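Local coordinates for protein cyanophycinase-like exopeptidase (PDB 6NQC) that probably hydrolyses peptide bonds as a serine exopeptidase of family S51, related to the cyanophycin-degrading enzymes, at residues M22-E33 / W144-S154; K54-A65 / L110-G121. One frame throughout, in Å; residues are numbered along the deposited sequence.

Contact 1 (M22-E33 / W144-S154); sequences MIGSLGLVGSGE and WQSGGSLAGCS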
# COMPACT_ATOMS: atom_id res chain seq x y z
N MET A 22 -10.82 -0.94 16.55
CA MET A 22 -9.63 -0.13 16.24
C MET A 22 -9.28 -0.24 14.75
O MET A 22 -9.34 -1.34 14.17
CB MET A 22 -8.44 -0.64 17.10
CG MET A 22 -8.63 -0.31 18.55
SD MET A 22 -7.17 -0.67 19.48
CE MET A 22 -6.47 0.81 19.71
N ILE A 23 -8.88 0.90 14.18
CA ILE A 23 -8.41 0.88 12.81
C ILE A 23 -7.12 0.05 12.74
O ILE A 23 -6.24 0.15 13.62
CB ILE A 23 -8.19 2.32 12.31
CG1 ILE A 23 -9.52 3.07 12.23
CG2 ILE A 23 -7.55 2.33 10.95
CD1 ILE A 23 -9.37 4.56 12.05
N GLY A 24 -6.97 -0.73 11.67
CA GLY A 24 -5.85 -1.61 11.50
C GLY A 24 -4.56 -0.87 11.16
O GLY A 24 -4.51 0.32 10.83
N SER A 25 -3.47 -1.61 11.24
CA SER A 25 -2.17 -1.06 10.87
C SER A 25 -2.17 -0.70 9.38
O SER A 25 -2.77 -1.39 8.55
CB SER A 25 -1.05 -2.06 11.14
OG SER A 25 -0.99 -2.31 12.54
N LEU A 26 -1.45 0.37 9.06
CA LEU A 26 -1.34 0.89 7.70
C LEU A 26 0.14 0.96 7.33
O LEU A 26 0.90 1.70 7.96
CB LEU A 26 -1.98 2.27 7.60
CG LEU A 26 -2.18 2.82 6.18
CD1 LEU A 26 -2.97 1.88 5.34
CD2 LEU A 26 -2.92 4.15 6.32
N GLY A 27 0.52 0.23 6.28
CA GLY A 27 1.89 0.17 5.81
C GLY A 27 2.07 0.83 4.45
O GLY A 27 1.36 0.52 3.49
N LEU A 28 3.05 1.70 4.37
CA LEU A 28 3.49 2.33 3.12
C LEU A 28 4.89 1.84 2.78
O LEU A 28 5.84 2.09 3.53
CB LEU A 28 3.48 3.86 3.26
CG LEU A 28 2.25 4.45 3.94
CD1 LEU A 28 2.41 5.92 4.20
CD2 LEU A 28 1.03 4.17 3.08
N VAL A 29 5.03 1.11 1.66
CA VAL A 29 6.28 0.43 1.32
C VAL A 29 6.85 1.02 0.05
O VAL A 29 6.14 1.16 -0.95
CB VAL A 29 6.05 -1.08 1.19
CG1 VAL A 29 7.33 -1.83 0.92
CG2 VAL A 29 5.42 -1.63 2.52
N GLY A 30 8.14 1.33 0.07
CA GLY A 30 8.78 1.95 -1.09
C GLY A 30 9.13 1.00 -2.22
O GLY A 30 9.14 1.40 -3.40
N SER A 31 9.41 -0.25 -1.90
CA SER A 31 9.67 -1.34 -2.85
C SER A 31 9.86 -2.60 -2.01
O SER A 31 10.02 -2.53 -0.79
CB SER A 31 10.90 -1.12 -3.75
OG SER A 31 12.11 -1.45 -3.08
N GLY A 32 9.87 -3.75 -2.68
CA GLY A 32 10.35 -4.97 -2.05
C GLY A 32 9.28 -5.83 -1.46
O GLY A 32 9.59 -6.62 -0.55
N GLU A 33 8.03 -5.69 -1.92
CA GLU A 33 6.96 -6.54 -1.41
C GLU A 33 7.35 -8.01 -1.54
O GLU A 33 8.03 -8.42 -2.50
CB GLU A 33 5.64 -6.27 -2.13
CG GLU A 33 5.59 -6.69 -3.61
CD GLU A 33 5.98 -5.57 -4.54
OE1 GLU A 33 7.18 -5.38 -4.73
OE2 GLU A 33 5.08 -4.86 -5.06
N TRP A 144 -10.18 -2.88 6.97
CA TRP A 144 -9.18 -2.05 7.61
C TRP A 144 -9.77 -1.29 8.79
O TRP A 144 -9.17 -1.25 9.88
CB TRP A 144 -8.58 -1.10 6.56
CG TRP A 144 -7.65 -0.10 7.12
CD1 TRP A 144 -6.55 -0.34 7.89
CD2 TRP A 144 -7.73 1.33 6.96
NE1 TRP A 144 -5.96 0.84 8.24
CE2 TRP A 144 -6.65 1.88 7.68
CE3 TRP A 144 -8.62 2.19 6.30
CZ2 TRP A 144 -6.42 3.25 7.74
CZ3 TRP A 144 -8.38 3.56 6.36
CH2 TRP A 144 -7.29 4.07 7.08
N GLN A 145 -10.93 -0.67 8.59
CA GLN A 145 -11.53 0.11 9.66
C GLN A 145 -11.83 -0.75 10.87
O GLN A 145 -11.85 -0.23 11.99
CB GLN A 145 -12.79 0.80 9.15
CG GLN A 145 -12.46 1.97 8.22
CD GLN A 145 -11.95 3.16 8.99
OE1 GLN A 145 -12.58 3.57 9.99
NE2 GLN A 145 -10.80 3.71 8.58
N SER A 146 -12.02 -2.06 10.68
CA SER A 146 -12.34 -2.96 11.77
C SER A 146 -11.14 -3.81 12.22
O SER A 146 -11.32 -4.85 12.86
CB SER A 146 -13.54 -3.83 11.36
OG SER A 146 -13.24 -4.70 10.27
N GLY A 147 -9.92 -3.37 11.92
CA GLY A 147 -8.73 -3.89 12.57
C GLY A 147 -7.77 -4.65 11.69
O GLY A 147 -6.66 -5.01 12.15
N GLY A 148 -8.14 -4.95 10.44
CA GLY A 148 -7.24 -5.63 9.55
C GLY A 148 -6.15 -4.70 9.02
O GLY A 148 -6.39 -3.52 8.76
N SER A 149 -4.94 -5.25 8.93
CA SER A 149 -3.82 -4.48 8.40
C SER A 149 -3.99 -4.26 6.89
O SER A 149 -4.51 -5.11 6.16
CB SER A 149 -2.50 -5.19 8.66
OG SER A 149 -2.21 -5.16 10.04
N LEU A 150 -3.51 -3.11 6.42
CA LEU A 150 -3.55 -2.76 5.01
C LEU A 150 -2.22 -2.12 4.63
O LEU A 150 -1.71 -1.26 5.36
CB LEU A 150 -4.71 -1.79 4.71
CG LEU A 150 -4.87 -1.26 3.29
CD1 LEU A 150 -5.29 -2.41 2.40
CD2 LEU A 150 -5.97 -0.22 3.25
N ALA A 151 -1.64 -2.58 3.52
CA ALA A 151 -0.36 -2.09 3.06
C ALA A 151 -0.38 -1.99 1.55
O ALA A 151 -1.13 -2.69 0.86
CB ALA A 151 0.79 -3.02 3.54
N GLY A 152 0.45 -1.08 1.04
CA GLY A 152 0.66 -0.95 -0.38
C GLY A 152 2.11 -0.65 -0.67
O GLY A 152 2.78 0.11 0.06
N CYS A 153 2.61 -1.29 -1.71
CA CYS A 153 4.01 -1.18 -2.11
C CYS A 153 4.09 -0.49 -3.47
O CYS A 153 3.38 -0.87 -4.41
CB CYS A 153 4.65 -2.55 -2.15
SG CYS A 153 6.32 -2.54 -2.74
N SER A 154 4.94 0.55 -3.55
CA SER A 154 5.18 1.32 -4.77
C SER A 154 3.85 1.90 -5.27
O SER A 154 3.26 2.75 -4.58
CB SER A 154 5.88 0.44 -5.80
OG SER A 154 6.34 1.25 -6.85
O HOH W 1 -4.00 -4.27 11.97
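The indole of Trp144 is covered from both sides: Ile23 CG2 lies over one face near the rim, 3.4 Å from Trp144 CE2, while Leu26 CD1 and Leu150 CD2 sit above the opposite face. Gly148 O lies at the edge in the ring plane, and Gly24 O, tilted 25° from it, accepts from Trp144 NE1 at 3.0 Å, by a bent bond (137°) from above the carbonyl plane. Trp144 O takes two donors, Gly24 N and Gly147 N, the second belonging to the Schellman motif that ends helix 135-145. Strands 26-29 and 149-153 then pair in parallel, beginning with Leu150 N to Ser25 O and finishing with a nearly straight bond from Ser154 N to Val29 O. A water bridges Ser25 N, Gly147 O and Ser149 OG. At the far end Cys153 SG, anti to its backbone N (chi1 176°), packs 3.9 Å from Val29 CG1 and 3.5 Å from Glu33 OE2, which accepts from Gly121 N. The backbone bonds thus hold Ser154 at the strand end, where Gly152 and Ser154 fit a GxSxG nucleophile elbow and a weak bond between Ser154 OG and His189 NE2 is consistent with a Ser-His-Glu triad.

Contact 2 (K54-A65 / L110-G121); sequences KKPIFLQIPTAA and LVKDAALIYFSG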
# COMPACT_ATOMS: atom_id res chain seq x y z
N LYS A 54 -8.95 -10.85 13.25
CA LYS A 54 -9.17 -11.19 11.85
C LYS A 54 -8.60 -12.56 11.53
O LYS A 54 -7.65 -13.01 12.17
CB LYS A 54 -8.52 -10.13 10.95
CG LYS A 54 -9.12 -8.75 11.08
CD LYS A 54 -10.52 -8.70 10.51
CE LYS A 54 -11.06 -7.26 10.53
NZ LYS A 54 -12.39 -7.23 9.83
N LYS A 55 -9.18 -13.22 10.54
CA LYS A 55 -8.63 -14.48 10.08
C LYS A 55 -7.15 -14.32 9.74
O LYS A 55 -6.76 -13.33 9.09
CB LYS A 55 -9.35 -14.97 8.82
CG LYS A 55 -10.74 -15.53 9.04
CD LYS A 55 -11.24 -16.16 7.74
CE LYS A 55 -12.77 -16.09 7.61
NZ LYS A 55 -13.31 -17.23 6.78
N PRO A 56 -6.32 -15.29 10.07
CA PRO A 56 -4.87 -15.15 9.82
C PRO A 56 -4.47 -15.41 8.36
O PRO A 56 -3.69 -16.26 8.03
CB PRO A 56 -4.30 -16.23 10.75
CG PRO A 56 -5.34 -17.34 10.70
CD PRO A 56 -6.67 -16.59 10.67
N ILE A 57 -5.04 -14.60 7.45
CA ILE A 57 -4.71 -14.74 6.03
C ILE A 57 -3.93 -13.51 5.55
O ILE A 57 -4.09 -12.40 6.05
CB ILE A 57 -5.96 -14.96 5.13
CG1 ILE A 57 -6.99 -13.87 5.39
CG2 ILE A 57 -6.56 -16.36 5.35
CD1 ILE A 57 -7.96 -13.74 4.25
N PHE A 58 -3.06 -13.76 4.56
CA PHE A 58 -2.25 -12.78 3.83
C PHE A 58 -2.91 -12.63 2.47
O PHE A 58 -2.65 -13.40 1.54
CB PHE A 58 -0.82 -13.30 3.72
CG PHE A 58 0.19 -12.31 3.24
CD1 PHE A 58 -0.17 -11.09 2.65
CD2 PHE A 58 1.53 -12.60 3.39
CE1 PHE A 58 0.82 -10.22 2.22
CE2 PHE A 58 2.51 -11.72 2.96
CZ PHE A 58 2.15 -10.53 2.37
N LEU A 59 -3.80 -11.65 2.36
CA LEU A 59 -4.60 -11.45 1.17
C LEU A 59 -3.83 -10.51 0.24
O LEU A 59 -3.40 -9.43 0.66
CB LEU A 59 -5.97 -10.89 1.56
CG LEU A 59 -7.13 -11.13 0.61
CD1 LEU A 59 -8.48 -11.01 1.32
CD2 LEU A 59 -7.02 -10.09 -0.50
N GLN A 60 -3.61 -10.94 -0.99
CA GLN A 60 -2.70 -10.27 -1.92
C GLN A 60 -3.46 -9.82 -3.15
O GLN A 60 -4.18 -10.61 -3.77
CB GLN A 60 -1.55 -11.20 -2.29
CG GLN A 60 -0.76 -11.58 -1.08
CD GLN A 60 0.20 -12.71 -1.31
OE1 GLN A 60 0.26 -13.27 -2.41
NE2 GLN A 60 1.00 -13.02 -0.29
N ILE A 61 -3.37 -8.54 -3.45
CA ILE A 61 -4.16 -7.94 -4.53
C ILE A 61 -3.20 -7.35 -5.55
O ILE A 61 -2.47 -6.37 -5.28
CB ILE A 61 -5.15 -6.89 -3.98
CG1 ILE A 61 -6.12 -7.57 -3.01
CG2 ILE A 61 -5.87 -6.26 -5.12
CD1 ILE A 61 -7.14 -6.68 -2.43
N PRO A 62 -3.15 -7.94 -6.75
CA PRO A 62 -2.15 -7.56 -7.74
C PRO A 62 -2.71 -6.68 -8.83
O PRO A 62 -2.11 -6.58 -9.90
CB PRO A 62 -1.72 -8.92 -8.30
CG PRO A 62 -3.06 -9.61 -8.41
CD PRO A 62 -3.85 -9.18 -7.17
N THR A 63 -3.84 -6.05 -8.59
CA THR A 63 -4.52 -5.31 -9.62
C THR A 63 -3.68 -4.25 -10.30
O THR A 63 -3.91 -3.93 -11.47
CB THR A 63 -5.77 -4.63 -9.00
OG1 THR A 63 -6.50 -5.63 -8.29
CG2 THR A 63 -6.65 -3.99 -10.07
N ALA A 64 -2.70 -3.66 -9.58
CA ALA A 64 -1.78 -2.72 -10.21
C ALA A 64 -1.10 -3.34 -11.42
O ALA A 64 -0.71 -2.61 -12.32
CB ALA A 64 -0.73 -2.22 -9.22
N ALA A 65 -0.98 -4.67 -11.47
CA ALA A 65 -0.33 -5.36 -12.56
C ALA A 65 -1.32 -5.99 -13.52
O ALA A 65 -0.93 -6.84 -14.33
CB ALA A 65 0.63 -6.41 -12.01
N LEU A 110 -14.30 -12.22 0.83
CA LEU A 110 -12.99 -12.58 1.36
C LEU A 110 -12.26 -11.40 2.00
O LEU A 110 -11.56 -11.56 3.01
CB LEU A 110 -12.12 -13.12 0.24
CG LEU A 110 -11.97 -14.64 0.11
CD1 LEU A 110 -11.32 -14.98 -1.25
CD2 LEU A 110 -11.21 -15.25 1.25
N VAL A 111 -12.37 -10.21 1.41
CA VAL A 111 -11.60 -9.08 1.91
C VAL A 111 -12.14 -8.55 3.22
O VAL A 111 -11.48 -7.74 3.88
CB VAL A 111 -11.55 -7.90 0.92
CG1 VAL A 111 -10.72 -8.30 -0.30
CG2 VAL A 111 -12.96 -7.47 0.51
N LYS A 112 -13.32 -9.00 3.63
CA LYS A 112 -13.98 -8.43 4.78
C LYS A 112 -13.53 -9.06 6.09
O LYS A 112 -13.86 -8.54 7.16
CB LYS A 112 -15.51 -8.56 4.65
CG LYS A 112 -16.08 -7.63 3.58
CD LYS A 112 -17.58 -7.52 3.67
CE LYS A 112 -18.22 -7.79 2.32
NZ LYS A 112 -19.34 -6.85 2.01
N ASP A 113 -12.76 -10.15 6.03
CA ASP A 113 -12.12 -10.70 7.25
C ASP A 113 -10.71 -11.19 6.92
O ASP A 113 -10.47 -12.39 6.70
CB ASP A 113 -13.00 -11.82 7.84
CG ASP A 113 -12.49 -12.33 9.16
OD1 ASP A 113 -11.38 -11.93 9.59
OD2 ASP A 113 -13.21 -13.16 9.75
N ALA A 114 -9.75 -10.27 6.90
CA ALA A 114 -8.38 -10.59 6.51
C ALA A 114 -7.41 -9.89 7.45
O ALA A 114 -7.53 -8.68 7.66
CB ALA A 114 -8.14 -10.21 5.04
N ALA A 115 -6.46 -10.64 8.01
CA ALA A 115 -5.47 -10.02 8.88
C ALA A 115 -4.61 -8.99 8.14
O ALA A 115 -4.22 -7.95 8.70
CB ALA A 115 -4.56 -11.05 9.52
N LEU A 116 -4.27 -9.28 6.89
CA LEU A 116 -3.55 -8.33 6.06
C LEU A 116 -4.08 -8.34 4.64
O LEU A 116 -4.29 -9.40 4.03
CB LEU A 116 -2.03 -8.65 6.06
CG LEU A 116 -1.10 -7.96 5.07
CD1 LEU A 116 -1.08 -6.44 5.25
CD2 LEU A 116 0.30 -8.48 5.18
N ILE A 117 -4.28 -7.14 4.10
CA ILE A 117 -4.58 -6.95 2.68
C ILE A 117 -3.44 -6.12 2.11
O ILE A 117 -3.08 -5.09 2.70
CB ILE A 117 -5.95 -6.27 2.49
CG1 ILE A 117 -7.04 -7.17 3.07
CG2 ILE A 117 -6.21 -5.99 1.05
CD1 ILE A 117 -8.38 -6.44 3.15
N TYR A 118 -2.81 -6.62 1.03
CA TYR A 118 -1.60 -6.04 0.46
C TYR A 118 -1.82 -5.69 -1.01
O TYR A 118 -2.21 -6.56 -1.79
CB TYR A 118 -0.43 -7.04 0.59
CG TYR A 118 0.92 -6.40 0.59
CD1 TYR A 118 1.49 -5.92 -0.60
CD2 TYR A 118 1.64 -6.23 1.78
CE1 TYR A 118 2.72 -5.33 -0.60
CE2 TYR A 118 2.88 -5.61 1.77
CZ TYR A 118 3.41 -5.17 0.56
OH TYR A 118 4.64 -4.55 0.49
N PHE A 119 -1.61 -4.41 -1.38
CA PHE A 119 -1.57 -4.01 -2.79
C PHE A 119 -0.13 -4.08 -3.27
O PHE A 119 0.71 -3.31 -2.81
CB PHE A 119 -2.10 -2.59 -3.00
CG PHE A 119 -3.55 -2.42 -2.69
CD1 PHE A 119 -4.51 -3.11 -3.41
CD2 PHE A 119 -3.96 -1.55 -1.70
CE1 PHE A 119 -5.87 -2.94 -3.13
CE2 PHE A 119 -5.30 -1.39 -1.40
CZ PHE A 119 -6.27 -2.10 -2.11
N SER A 120 0.18 -4.98 -4.20
CA SER A 120 1.52 -5.02 -4.77
C SER A 120 1.64 -4.00 -5.91
O SER A 120 0.69 -3.29 -6.27
CB SER A 120 1.88 -6.43 -5.24
OG SER A 120 0.85 -6.99 -6.03
N GLY A 121 2.86 -3.91 -6.45
CA GLY A 121 3.23 -2.85 -7.37
C GLY A 121 2.73 -3.07 -8.81
O GLY A 121 2.19 -4.11 -9.17
O HOH W 2 -2.03 -4.10 -6.84
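With CG anti to the backbone N (chi1 -174°), Asp113 swings its carboxylate across the side chain of Lys55, and OD1 accepts a hydrogen bond from Lys55 N at 2.7 Å, on its syn side, 33° out of the carboxylate plane. Phe58 and Leu116 share the same first-torsion setting, which lays them side by side: Leu116 CD2 stands over a face of the Phe58 ring, 3.9 Å from its centroid, in a CH-pi contact, while Tyr118 CB meets the ring edge. On the other face of the sheet, Leu59 CD1 fits among Leu110, Val111 and Ala114, and Ile61 CD1 touches Ile117 CG2 at 3.7 Å. Replacing Asp113 by an alanine would probably leave Lys55 N without its acceptor and strip the Lys55 side chain of the carboxylate packed across it. Lys54 NZ makes a weak bond to Lys112 O, its stronger partner being Ser146. A water gathers Ile61 O, Ser120 O and Ala64 N. The parallel ladder ends with Ser120 N on Ile61 O. Strand 57-61 lies between parallel neighbours 90-93 and 116-119; helix 135-145 touches the Ile61 and Ile117 face, and Gln60 on the other bonds to Gly80 of helix 70-87, as in an alpha/beta/alpha sandwich.

From the N terminus the chain first lays down 22-33, passes through helix 39-51 and reaches 54-65. Helix 70-87, strand 90-93 and helix 105-110 follow before 110-121 returns to pair with 54-65, so contact 2 closes the shorter loop. Two more helices, 124-131 and 135-145, lead to 144-154, which closes the longer loop on 22-33; contact 2 is nested inside contact 1. The two pairs are adjacent in one sheet, strand 116-119 lying next to 149-153, and a polar link between the contacts joins them at each end of the strand pairs. Tyr118 OH packs against Glu33 and Cys153 near the probable nucleophile elbow.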